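Long-range contacts in glucose dehydrogenase (Serratia sp. FS14, PDB 7CDY), which is a calcium-bearing member of the glucose/sorbosone dehydrogenase family, a group of proteins built on the beta-propeller fold: residues 60-66 against 77-82; 145-149 against 242-246; 277-281 against 343-347; 169-175 against 183-188. All blocks are in the same frame, centred on the assembly; numbering follows the deposited sequence.

Contact 1. Residues 60-66 against 77-82; sequences GGLLEVL and VYLSFA
Ser80 faces both Leu63 and Glu64 across two antiparallel strands. Its OG sits between the backbone N and the carbonyl carbon (chi1 74°), a position from which it accepts Glu64 N at 3.0 Å and lies against Glu64 CB. Two backbone bonds join the same residues: Leu63 N to Ser80 O at 2.9 Å, and Ser80 N to Glu64 O. The hydroxyl also bonds to Gly127 O. Glu64 turns its carboxylate away from the partner strand, into salt bridges with Lys128 and Arg323 and a hydrogen bond with Ser16.

Leu62, Val65, Leu79 and Phe81 share one face of the sheet. Leu62 CD1 lies 4.2 Å from Leu79 CD1 and equally close to Phe81 CB, while the Phe81 ring leads off toward strand 109-114. Val65 CG2, anti to the backbone N, meets Val77 CG1 at 3.5 Å, and its CB rests on Leu79 CD2. Leu66 and Tyr78 occupy the other face as a hydrogen-bonded pair, joined by Leu66 N to Tyr78 O and by Tyr78 N to Leu66 O; the latter oxygen also lies at the edge of the Tyr78 ring, in its plane. With two residues set against Ser80, the register slips by one, a classic beta bulge in a buried antiparallel sheet of the propeller.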
loop_
_atom_site.group_PDB
_atom_site.type_symbol
_atom_site.label_atom_id
_atom_site.label_comp_id
_atom_site.label_asym_id
_atom_site.label_seq_id
_atom_site.Cartn_x
_atom_site.Cartn_y
_atom_site.Cartn_z
ATOM N N GLY A 60 3.682 -2.688 12.393
ATOM C CA GLY A 60 4.917 -2.558 11.657
ATOM C C GLY A 60 5.621 -3.876 11.409
ATOM O O GLY A 60 5.370 -4.891 12.055
ATOM N N GLY A 61 6.542 -3.837 10.459
ATOM C CA GLY A 61 7.428 -4.951 10.181
ATOM C C GLY A 61 7.928 -4.849 8.760
ATOM O O GLY A 61 8.200 -3.744 8.274
ATOM N N LEU A 62 8.039 -5.980 8.073
ATOM C CA LEU A 62 8.363 -5.963 6.657
ATOM C C LEU A 62 7.061 -5.783 5.897
ATOM O O LEU A 62 6.104 -6.539 6.120
ATOM C CB LEU A 62 9.060 -7.260 6.239
ATOM C CG LEU A 62 9.470 -7.342 4.769
ATOM C CD1 LEU A 62 10.486 -6.254 4.437
ATOM C CD2 LEU A 62 10.059 -8.716 4.476
ATOM N N LEU A 63 7.008 -4.754 5.047
ATOM C CA LEU A 63 5.769 -4.314 4.419
ATOM C C LEU A 63 5.768 -4.637 2.924
ATOM O O LEU A 63 5.579 -5.801 2.562
ATOM C CB LEU A 63 5.477 -2.845 4.750
ATOM C CG LEU A 63 5.474 -2.567 6.266
ATOM C CD1 LEU A 63 5.405 -1.073 6.556
ATOM C CD2 LEU A 63 4.358 -3.313 7.010
ATOM N N GLU A 64 5.954 -3.654 2.040
ATOM C CA GLU A 64 5.787 -3.892 0.609
ATOM C C GLU A 64 7.015 -4.548 -0.008
ATOM O O GLU A 64 8.152 -4.223 0.343
ATOM C CB GLU A 64 5.527 -2.568 -0.127
ATOM C CG GLU A 64 4.970 -2.717 -1.548
ATOM C CD GLU A 64 3.461 -2.798 -1.562
ATOM O OE1 GLU A 64 2.891 -3.728 -0.941
ATOM O OE2 GLU A 64 2.820 -1.916 -2.175
ATOM N N VAL A 65 6.776 -5.427 -0.982
ATOM C CA VAL A 65 7.800 -5.885 -1.915
ATOM C C VAL A 65 7.381 -5.451 -3.314
ATOM O O VAL A 65 6.233 -5.658 -3.722
ATOM C CB VAL A 65 8.038 -7.407 -1.823
ATOM C CG1 VAL A 65 6.758 -8.226 -2.061
ATOM C CG2 VAL A 65 9.137 -7.831 -2.794
ATOM N N LEU A 66 8.304 -4.822 -4.043
ATOM C CA LEU A 66 8.013 -4.316 -5.382
ATOM C C LEU A 66 9.233 -4.465 -6.283
ATOM O O LEU A 66 10.187 -3.673 -6.194
ATOM C CB LEU A 66 7.535 -2.866 -5.337
ATOM C CG LEU A 66 7.173 -2.219 -6.680
ATOM C CD1 LEU A 66 6.213 -3.089 -7.463
ATOM C CD2 LEU A 66 6.575 -0.824 -6.488
ATOM N N VAL A 77 14.804 -5.351 -6.516
ATOM C CA VAL A 77 13.613 -5.520 -5.687
ATOM C C VAL A 77 13.617 -4.426 -4.627
ATOM O O VAL A 77 14.563 -4.324 -3.837
ATOM C CB VAL A 77 13.554 -6.907 -5.026
ATOM C CG1 VAL A 77 12.309 -7.007 -4.141
ATOM C CG2 VAL A 77 13.530 -7.987 -6.096
ATOM N N TYR A 78 12.558 -3.612 -4.614
ATOM C CA TYR A 78 12.345 -2.612 -3.573
ATOM C C TYR A 78 11.547 -3.214 -2.421
ATOM O O TYR A 78 10.665 -4.064 -2.627
ATOM C CB TYR A 78 11.567 -1.413 -4.137
ATOM C CG TYR A 78 12.332 -0.608 -5.168
ATOM C CD1 TYR A 78 12.479 -1.080 -6.467
ATOM C CD2 TYR A 78 12.903 0.620 -4.841
ATOM C CE1 TYR A 78 13.199 -0.355 -7.419
ATOM C CE2 TYR A 78 13.619 1.357 -5.790
ATOM C CZ TYR A 78 13.748 0.861 -7.069
ATOM O OH TYR A 78 14.460 1.574 -8.019
ATOM N N LEU A 79 11.856 -2.763 -1.198
ATOM C CA LEU A 79 11.108 -3.147 -0.004
ATOM C C LEU A 79 10.792 -1.906 0.805
ATOM O O LEU A 79 11.616 -0.992 0.896
ATOM C CB LEU A 79 11.925 -4.086 0.902
ATOM C CG LEU A 79 12.359 -5.436 0.343
ATOM C CD1 LEU A 79 13.324 -6.121 1.320
ATOM C CD2 LEU A 79 11.153 -6.324 0.073
ATOM N N SER A 80 9.613 -1.879 1.412
ATOM C CA SER A 80 9.330 -0.919 2.463
ATOM C C SER A 80 9.194 -1.664 3.785
ATOM O O SER A 80 8.854 -2.858 3.810
ATOM C CB SER A 80 8.090 -0.080 2.154
ATOM O OG SER A 80 6.920 -0.859 2.324
ATOM N N PHE A 81 9.500 -0.976 4.887
ATOM C CA PHE A 81 9.490 -1.617 6.198
ATOM C C PHE A 81 9.462 -0.567 7.292
ATOM O O PHE A 81 9.837 0.588 7.087
ATOM C CB PHE A 81 10.671 -2.585 6.394
ATOM C CG PHE A 81 12.055 -1.940 6.281
ATOM C CD1 PHE A 81 12.593 -1.604 5.040
ATOM C CD2 PHE A 81 12.829 -1.720 7.422
ATOM C CE1 PHE A 81 13.870 -1.044 4.942
ATOM C CE2 PHE A 81 14.111 -1.162 7.331
ATOM C CZ PHE A 81 14.621 -0.824 6.093
ATOM N N ALA A 82 8.999 -0.983 8.466
ATOM C CA ALA A 82 9.144 -0.150 9.649
ATOM C C ALA A 82 10.561 -0.324 10.178
ATOM O O ALA A 82 11.037 -1.455 10.334
ATOM C CB ALA A 82 8.134 -0.583 10.708
#

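Contact 2. Residues 145-149 against 242-246; sequences NQRPT and PIPEA
Arg147 and Glu245 meet through one bend in each side chain: arginine turns at chi3 (-56°), bringing NE and NH1 round to the same partner, and glutamate folds at chi2 (87°), lifting its carboxylate toward them. The outcome is a side-on bidentate salt bridge between two connecting loops of the beta-propeller, one joining strands 137-140 and 160-163, the other strands 216-219 and 259-261. Arg147 NE bonds to Glu245 OE2 at 2.8 Å in a nearly straight line, with the acceptor close to the guanidinium plane. Arg147 NH1 donates to Glu245 OE1 at 3.0 Å by a more bent bond. Both oxygens are met on their syn sides, yet the guanidinium and carboxylate planes stand 51° apart, a twisted rather than coplanar pairing.

Each partner rises from a compact turn. Arg147 begins a 3-10 segment, next to which Gln146 O accepts from both Thr149 N and Thr149 OG1, the hydroxyl at 2.7 Å. Glu245 lies within a type I beta turn closed by Ala246 N to Ile243 O. Pro148 CG flanks the carboxylate 3.8 Å from Glu245 OE1, and Arg147 also touches Trp229. The side chain of Ile243 is about 11 Å from the bound calcium ion, whose site includes Glu217 and Tyr227. Apolar atoms finish the setting: Ile243 CG2 approaches Arg147 NE obliquely at 4.0 Å, while the Pro244 ring crosses the arginine, its CD over one guanidinium face and 3.4 Å from Arg147 NH1.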
loop_
_atom_site.group_PDB
_atom_site.type_symbol
_atom_site.label_atom_id
_atom_site.label_comp_id
_atom_site.label_asym_id
_atom_site.label_seq_id
_atom_site.Cartn_x
_atom_site.Cartn_y
_atom_site.Cartn_z
ATOM N N ASN A 145 0.360 7.801 13.803
ATOM C CA ASN A 145 -0.613 8.016 14.872
ATOM C C ASN A 145 -0.411 9.334 15.609
ATOM O O ASN A 145 -0.858 9.479 16.747
ATOM C CB ASN A 145 -0.753 6.830 15.846
ATOM C CG ASN A 145 -2.128 6.750 16.471
ATOM O OD1 ASN A 145 -3.107 7.281 15.935
ATOM N ND2 ASN A 145 -2.207 6.102 17.623
ATOM N N GLN A 146 0.246 10.302 14.980
ATOM C CA GLN A 146 0.328 11.675 15.484
ATOM C C GLN A 146 -0.478 12.534 14.508
ATOM O O GLN A 146 0.054 13.063 13.533
ATOM C CB GLN A 146 1.779 12.120 15.598
ATOM C CG GLN A 146 2.574 11.279 16.595
ATOM C CD GLN A 146 2.070 11.452 18.020
ATOM O OE1 GLN A 146 1.637 12.538 18.408
ATOM N NE2 GLN A 146 2.124 10.384 18.805
ATOM N N ARG A 147 -1.775 12.667 14.780
ATOM C CA ARG A 147 -2.715 13.175 13.776
ATOM C C ARG A 147 -2.315 14.504 13.140
ATOM O O ARG A 147 -2.349 14.602 11.901
ATOM C CB ARG A 147 -4.147 13.215 14.338
ATOM C CG ARG A 147 -4.728 11.865 14.778
ATOM C CD ARG A 147 -6.190 12.002 15.249
ATOM N NE ARG A 147 -6.286 12.993 16.315
ATOM C CZ ARG A 147 -6.186 12.702 17.607
ATOM N NH1 ARG A 147 -6.228 13.672 18.506
ATOM N NH2 ARG A 147 -6.048 11.442 18.002
ATOM N N PRO A 148 -1.949 15.550 13.894
ATOM C CA PRO A 148 -1.690 16.849 13.250
ATOM C C PRO A 148 -0.498 16.852 12.316
ATOM O O PRO A 148 -0.412 17.744 11.461
ATOM C CB PRO A 148 -1.452 17.802 14.435
ATOM C CG PRO A 148 -1.972 17.095 15.629
ATOM C CD PRO A 148 -1.831 15.632 15.359
ATOM N N THR A 149 0.419 15.889 12.441
ATOM C CA THR A 149 1.625 15.935 11.621
ATOM C C THR A 149 1.335 15.729 10.136
ATOM O O THR A 149 2.154 16.127 9.302
ATOM C CB THR A 149 2.683 14.938 12.117
ATOM O OG1 THR A 149 2.192 13.594 11.969
ATOM C CG2 THR A 149 3.047 15.205 13.573
ATOM N N PRO A 242 -15.841 13.167 18.544
ATOM C CA PRO A 242 -15.208 13.634 17.303
ATOM C C PRO A 242 -13.689 13.596 17.396
ATOM O O PRO A 242 -13.099 13.721 18.472
ATOM C CB PRO A 242 -15.699 15.080 17.176
ATOM C CG PRO A 242 -16.964 15.123 17.989
ATOM C CD PRO A 242 -16.748 14.181 19.119
ATOM N N ILE A 243 -13.057 13.423 16.241
ATOM C CA ILE A 243 -11.611 13.652 16.165
ATOM C C ILE A 243 -11.333 15.085 16.616
ATOM O O ILE A 243 -11.981 16.023 16.114
ATOM C CB ILE A 243 -11.125 13.416 14.722
ATOM C CG1 ILE A 243 -11.229 11.928 14.335
ATOM C CG2 ILE A 243 -9.711 13.963 14.511
ATOM C CD1 ILE A 243 -10.329 10.978 15.125
ATOM N N PRO A 244 -10.419 15.308 17.569
ATOM C CA PRO A 244 -10.301 16.641 18.187
ATOM C C PRO A 244 -9.982 17.762 17.217
ATOM O O PRO A 244 -10.439 18.893 17.430
ATOM C CB PRO A 244 -9.176 16.451 19.216
ATOM C CG PRO A 244 -9.181 15.002 19.522
ATOM C CD PRO A 244 -9.584 14.306 18.251
ATOM N N GLU A 245 -9.195 17.495 16.178
ATOM C CA GLU A 245 -8.771 18.513 15.226
ATOM C C GLU A 245 -9.782 18.749 14.110
ATOM O O GLU A 245 -9.617 19.694 13.335
ATOM C CB GLU A 245 -7.430 18.114 14.594
ATOM C CG GLU A 245 -6.308 17.848 15.593
ATOM C CD GLU A 245 -6.280 16.405 16.093
ATOM O OE1 GLU A 245 -5.411 16.089 16.929
ATOM O OE2 GLU A 245 -7.135 15.589 15.670
ATOM N N ALA A 246 -10.816 17.920 14.011
ATOM C CA ALA A 246 -11.675 17.952 12.835
ATOM C C ALA A 246 -12.583 19.176 12.853
ATOM O O ALA A 246 -13.201 19.505 13.871
ATOM C CB ALA A 246 -12.505 16.673 12.739
#

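Contact 3. Residues 277-281 against 343-347; sequences RFPAW and KVGAS
Ala346 is held between two aromatic side chains, Phe278 and Trp281. Its methyl makes a CH-pi contact with Trp281, Ala346 CB standing 3.8 Å from the centroid of the six-membered ring and over its face. Phe278 CG lies anti to its carbonyl carbon (chi1 -58°), which sets the ring against Ala346: the same methyl is 3.5 Å from Phe278 CD1, and Ala346 N lies above the ring centre, 3.3 Å from its plane. Gly345, with no side chain, lets its backbone come close to both rings: Phe278 CE2 is 3.4 Å from Gly345 CA, and Trp281 CH2 is 3.3 Å from Gly345 C. At the far end of the indole, Trp281 CH2 also meets Val344 CG1, and Val344 O sits at the ring edge, in plane.

Behind this layer, Arg277 CG covers the opposite face of Phe278, Tyr329 meets that ring edge-to-face, and Phe286 does likewise with Trp281. A short turn ties the two aromatic residues together, Trp281 N bonding to Phe278 O at 2.9 Å, and Tyr273 OH bonds to Phe278 N. On the other side, strand 339-345 is paired by its backbone with the N-terminal strand 3-19, through Lys343 with Ser5 and Gly345 with Thr3. The grip is methyl and peptide backbone against ring faces, without hydrogen bonds between the segments, and so probably depends on close shape fit where the modelled chain ends.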
loop_
_atom_site.group_PDB
_atom_site.type_symbol
_atom_site.label_atom_id
_atom_site.label_comp_id
_atom_site.label_asym_id
_atom_site.label_seq_id
_atom_site.Cartn_x
_atom_site.Cartn_y
_atom_site.Cartn_z
ATOM N N ARG A 277 -9.129 -12.466 -19.186
ATOM C CA ARG A 277 -9.753 -13.729 -18.811
ATOM C C ARG A 277 -11.195 -13.536 -18.359
ATOM O O ARG A 277 -12.071 -14.341 -18.696
ATOM C CB ARG A 277 -8.938 -14.417 -17.720
ATOM C CG ARG A 277 -9.566 -15.701 -17.235
ATOM C CD ARG A 277 -8.680 -16.404 -16.235
ATOM N NE ARG A 277 -7.346 -16.665 -16.762
ATOM C CZ ARG A 277 -7.017 -17.751 -17.451
ATOM N NH1 ARG A 277 -5.774 -17.905 -17.888
ATOM N NH2 ARG A 277 -7.929 -18.681 -17.702
ATOM N N PHE A 278 -11.465 -12.481 -17.587
ATOM C CA PHE A 278 -12.791 -12.218 -17.029
ATOM C C PHE A 278 -13.239 -10.848 -17.522
ATOM O O PHE A 278 -13.084 -9.837 -16.818
ATOM C CB PHE A 278 -12.773 -12.304 -15.504
ATOM C CG PHE A 278 -12.312 -13.632 -14.991
ATOM C CD1 PHE A 278 -13.055 -14.780 -15.237
ATOM C CD2 PHE A 278 -11.126 -13.748 -14.283
ATOM C CE1 PHE A 278 -12.634 -16.009 -14.774
ATOM C CE2 PHE A 278 -10.698 -14.972 -13.821
ATOM C CZ PHE A 278 -11.454 -16.111 -14.067
ATOM N N PRO A 279 -13.801 -10.778 -18.732
ATOM C CA PRO A 279 -14.156 -9.467 -19.303
ATOM C C PRO A 279 -15.114 -8.662 -18.445
ATOM O O PRO A 279 -15.064 -7.426 -18.473
ATOM C CB PRO A 279 -14.772 -9.830 -20.661
ATOM C CG PRO A 279 -14.231 -11.200 -20.970
ATOM C CD PRO A 279 -14.098 -11.890 -19.652
ATOM N N ALA A 280 -15.978 -9.325 -17.672
ATOM C CA ALA A 280 -16.913 -8.604 -16.817
ATOM C C ALA A 280 -16.202 -7.805 -15.736
ATOM O O ALA A 280 -16.773 -6.843 -15.209
ATOM C CB ALA A 280 -17.897 -9.580 -16.171
ATOM N N TRP A 281 -14.973 -8.179 -15.397
ATOM C CA TRP A 281 -14.215 -7.483 -14.370
ATOM C C TRP A 281 -13.393 -6.327 -14.916
ATOM O O TRP A 281 -12.830 -5.565 -14.123
ATOM C CB TRP A 281 -13.286 -8.465 -13.653
ATOM C CG TRP A 281 -13.943 -9.267 -12.575
ATOM C CD1 TRP A 281 -15.246 -9.209 -12.175
ATOM C CD2 TRP A 281 -13.309 -10.243 -11.741
ATOM N NE1 TRP A 281 -15.463 -10.092 -11.142
ATOM C CE2 TRP A 281 -14.290 -10.741 -10.860
ATOM C CE3 TRP A 281 -12.007 -10.746 -11.657
ATOM C CZ2 TRP A 281 -14.005 -11.714 -9.903
ATOM C CZ3 TRP A 281 -11.730 -11.714 -10.708
ATOM C CH2 TRP A 281 -12.722 -12.185 -9.846
ATOM N N LYS A 343 -6.054 -17.481 -5.060
ATOM C CA LYS A 343 -6.232 -17.155 -6.468
ATOM C C LYS A 343 -7.733 -17.081 -6.736
ATOM O O LYS A 343 -8.463 -18.047 -6.477
ATOM C CB LYS A 343 -5.575 -18.235 -7.324
ATOM C CG LYS A 343 -5.659 -18.025 -8.817
ATOM C CD LYS A 343 -4.962 -19.189 -9.513
ATOM C CE LYS A 343 -5.394 -19.345 -10.951
ATOM N NZ LYS A 343 -4.720 -20.503 -11.606
ATOM N N VAL A 344 -8.158 -15.933 -7.224
ATOM C CA VAL A 344 -9.609 -15.641 -7.328
ATOM C C VAL A 344 -9.997 -15.272 -8.748
ATOM O O VAL A 344 -9.347 -14.489 -9.357
ATOM C CB VAL A 344 -10.000 -14.511 -6.361
ATOM C CG1 VAL A 344 -11.480 -14.228 -6.464
ATOM C CG2 VAL A 344 -9.636 -14.846 -4.928
ATOM N N GLY A 345 -11.074 -15.897 -9.216
ATOM C CA GLY A 345 -11.595 -15.672 -10.569
ATOM C C GLY A 345 -13.088 -15.402 -10.548
ATOM O O GLY A 345 -13.730 -15.692 -9.607
ATOM N N ALA A 346 -13.590 -14.877 -11.632
ATOM C CA ALA A 346 -15.019 -14.518 -11.706
ATOM C C ALA A 346 -15.946 -15.726 -11.786
ATOM O O ALA A 346 -17.006 -15.571 -11.244
ATOM C CB ALA A 346 -15.255 -13.500 -12.783
ATOM N N SER A 347 -15.572 -16.820 -12.433
ATOM C CA SER A 347 -16.409 -18.075 -12.524
ATOM C C SER A 347 -15.684 -19.087 -13.402
ATOM O O SER A 347 -16.324 -20.115 -13.695
ATOM C CB SER A 347 -17.896 -18.040 -13.009
ATOM O OG SER A 347 -18.170 -16.936 -13.825
#

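Contact 4. Residues 169-175 against 183-188; sequences VPPDNPW and PEVWSY
Trp175 reaches across to Val185 and Tyr188 with the far side of its indole. From CB the side chain swings away from its own carbonyl carbon (chi1 -72°), which carries the six-membered ring over residues 183-188. Trp175 CE3 comes first, 3.6 Å from Val185 CB. Next round the ring, Trp175 CZ3 lies 3.5 Å from Val185 CG1, the methyl that stands over the ring face in a CH-pi contact. Trp175 CH2 is shared, touching that methyl and Tyr188 CD1 alike. Trp175 CZ2 ends the run at 3.5 Å from Tyr188 CD1, over one face of the tyrosine ring; the two ring planes meet obliquely at 59°. Lys181 adds a cation-pi contact to the indole.

The backbone of Trp175 is fixed by a bridge of a single water: Trp175 N donates to the water at 2.8 Å, and the water donates to Pro183 O and, at 2.7 Å, to Val185 O. Pro183 O has a second donor in Asn173 ND2 at 3.0 Å, a bond running in both the amide and carbonyl planes, while Asn173 OD1 binds Arg162. Pro174 CG fills in beside Val185 O at 3.4 Å, and Val169 CG1 rests on Pro183. Trp186 and Ser187 both face Leu160 in a classic beta bulge. The arrangement thus folds a connecting loop, with its type I turn from Pro170 to Asn173, onto 185-187, one of the two edge strands of a four-stranded antiparallel sheet of the beta-propeller.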
loop_
_atom_site.group_PDB
_atom_site.type_symbol
_atom_site.label_atom_id
_atom_site.label_comp_id
_atom_site.label_asym_id
_atom_site.label_seq_id
_atom_site.Cartn_x
_atom_site.Cartn_y
_atom_site.Cartn_z
ATOM N N VAL A 169 15.100 13.430 -5.413
ATOM C CA VAL A 169 13.934 14.300 -5.570
ATOM C C VAL A 169 13.806 14.751 -7.018
ATOM O O VAL A 169 14.725 15.409 -7.536
ATOM C CB VAL A 169 14.045 15.533 -4.665
ATOM C CG1 VAL A 169 12.862 16.466 -4.902
ATOM C CG2 VAL A 169 14.108 15.108 -3.210
ATOM N N PRO A 170 12.707 14.455 -7.705
ATOM C CA PRO A 170 12.470 15.042 -9.026
ATOM C C PRO A 170 12.290 16.545 -8.912
ATOM O O PRO A 170 11.562 17.031 -8.030
ATOM C CB PRO A 170 11.168 14.366 -9.487
ATOM C CG PRO A 170 11.037 13.144 -8.609
ATOM C CD PRO A 170 11.620 13.545 -7.304
ATOM N N PRO A 171 12.931 17.325 -9.787
ATOM C CA PRO A 171 12.903 18.789 -9.615
ATOM C C PRO A 171 11.544 19.423 -9.865
ATOM O O PRO A 171 11.364 20.594 -9.512
ATOM C CB PRO A 171 13.959 19.290 -10.610
ATOM C CG PRO A 171 14.045 18.222 -11.638
ATOM C CD PRO A 171 13.775 16.913 -10.924
ATOM N N ASP A 172 10.593 18.715 -10.463
ATOM C CA ASP A 172 9.251 19.249 -10.642
ATOM C C ASP A 172 8.277 18.804 -9.554
ATOM O O ASP A 172 7.070 19.044 -9.687
ATOM C CB ASP A 172 8.712 18.931 -12.038
ATOM C CG ASP A 172 8.723 17.447 -12.355
ATOM O OD1 ASP A 172 9.473 16.686 -11.706
ATOM O OD2 ASP A 172 7.980 17.047 -13.273
ATOM N N ASN A 173 8.768 18.183 -8.479
ATOM C CA ASN A 173 7.899 17.929 -7.337
ATOM C C ASN A 173 7.342 19.263 -6.828
ATOM O O ASN A 173 8.004 20.303 -6.924
ATOM C CB ASN A 173 8.671 17.213 -6.227
ATOM C CG ASN A 173 8.496 15.703 -6.253
ATOM O OD1 ASN A 173 8.040 15.126 -7.239
ATOM N ND2 ASN A 173 8.880 15.061 -5.155
ATOM N N PRO A 174 6.135 19.256 -6.263
ATOM C CA PRO A 174 5.403 20.524 -6.063
ATOM C C PRO A 174 6.045 21.472 -5.077
ATOM O O PRO A 174 5.847 22.692 -5.200
ATOM C CB PRO A 174 4.018 20.064 -5.581
ATOM C CG PRO A 174 4.240 18.657 -5.063
ATOM C CD PRO A 174 5.298 18.080 -5.955
ATOM N N TRP A 175 6.788 20.973 -4.097
ATOM C CA TRP A 175 7.331 21.793 -3.027
ATOM C C TRP A 175 8.825 22.078 -3.176
ATOM O O TRP A 175 9.418 22.666 -2.266
ATOM C CB TRP A 175 7.049 21.152 -1.664
ATOM C CG TRP A 175 5.612 21.200 -1.215
ATOM C CD1 TRP A 175 4.578 21.881 -1.801
ATOM C CD2 TRP A 175 5.068 20.544 -0.068
ATOM N NE1 TRP A 175 3.414 21.670 -1.082
ATOM C CE2 TRP A 175 3.695 20.867 -0.009
ATOM C CE3 TRP A 175 5.610 19.724 0.923
ATOM C CZ2 TRP A 175 2.859 20.379 0.997
ATOM C CZ3 TRP A 175 4.785 19.255 1.924
ATOM C CH2 TRP A 175 3.421 19.578 1.951
ATOM N N PRO A 183 10.850 18.442 0.149
ATOM C CA PRO A 183 10.706 18.393 -1.311
ATOM C C PRO A 183 10.328 17.022 -1.854
ATOM O O PRO A 183 9.932 16.929 -3.022
ATOM C CB PRO A 183 12.088 18.838 -1.809
ATOM C CG PRO A 183 13.016 18.423 -0.730
ATOM C CD PRO A 183 12.251 18.667 0.559
ATOM N N GLU A 184 10.400 15.970 -1.033
ATOM C CA GLU A 184 9.971 14.637 -1.453
ATOM C C GLU A 184 8.458 14.518 -1.624
ATOM O O GLU A 184 7.995 13.563 -2.258
ATOM C CB GLU A 184 10.408 13.617 -0.397
ATOM C CG GLU A 184 11.910 13.514 -0.176
ATOM C CD GLU A 184 12.458 14.463 0.885
ATOM O OE1 GLU A 184 13.658 14.308 1.215
ATOM O OE2 GLU A 184 11.719 15.353 1.382
ATOM N N VAL A 185 7.678 15.466 -1.106
ATOM C CA VAL A 185 6.238 15.274 -0.946
ATOM C C VAL A 185 5.509 15.493 -2.261
ATOM O O VAL A 185 5.750 16.477 -2.980
ATOM C CB VAL A 185 5.699 16.226 0.134
ATOM C CG1 VAL A 185 4.161 16.264 0.120
ATOM C CG2 VAL A 185 6.222 15.829 1.493
ATOM N N TRP A 186 4.566 14.602 -2.560
ATOM C CA TRP A 186 3.606 14.763 -3.640
ATOM C C TRP A 186 2.304 15.363 -3.130
ATOM O O TRP A 186 1.841 16.380 -3.652
ATOM C CB TRP A 186 3.343 13.403 -4.307
ATOM C CG TRP A 186 2.370 13.426 -5.453
ATOM C CD1 TRP A 186 1.041 13.083 -5.417
ATOM C CD2 TRP A 186 2.650 13.795 -6.805
ATOM N NE1 TRP A 186 0.484 13.224 -6.659
ATOM C CE2 TRP A 186 1.451 13.651 -7.534
ATOM C CE3 TRP A 186 3.798 14.237 -7.469
ATOM C CZ2 TRP A 186 1.373 13.932 -8.899
ATOM C CZ3 TRP A 186 3.718 14.512 -8.829
ATOM C CH2 TRP A 186 2.515 14.356 -9.526
ATOM N N SER A 187 1.693 14.750 -2.112
ATOM C CA SER A 187 0.462 15.245 -1.506
ATOM C C SER A 187 0.517 15.013 -0.003
ATOM O O SER A 187 1.325 14.225 0.497
ATOM C CB SER A 187 -0.778 14.586 -2.115
ATOM O OG SER A 187 -0.704 13.167 -2.007
ATOM N N TYR A 188 -0.362 15.704 0.720
ATOM C CA TYR A 188 -0.322 15.676 2.176
ATOM C C TYR A 188 -1.734 15.550 2.734
ATOM O O TYR A 188 -2.711 15.478 1.989
ATOM C CB TYR A 188 0.482 16.857 2.734
ATOM C CG TYR A 188 -0.130 18.236 2.639
ATOM C CD1 TYR A 188 -0.315 18.868 1.415
ATOM C CD2 TYR A 188 -0.462 18.928 3.790
ATOM C CE1 TYR A 188 -0.852 20.151 1.349
ATOM C CE2 TYR A 188 -0.986 20.210 3.734
ATOM C CZ TYR A 188 -1.171 20.804 2.515
ATOM O OH TYR A 188 -1.704 22.080 2.462
HETATM O O HOH W 1 7.576 18.392 -3.341
#

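From the N terminus, contact 1 comes first, joining neighbouring strands 62-67 and 76-84 across a short connection that contains helix 71-74. Residues 145-149 then open the long loop that contact 2 closes at 242-246, tying together two surface loops. Contact 4 falls wholly within that span, closing its own short loop onto strand 185-187; the nearest atoms of contacts 2 and 4 are about 7 Å apart. Contact 3 follows in series, fastening the loop after strand 267-273 to the C-terminal strand 339-345. No contacts cross along the chain. Contact 3 lies on the opposite side of the chain's centre from contacts 2 and 4, with contact 1 nearer the middle.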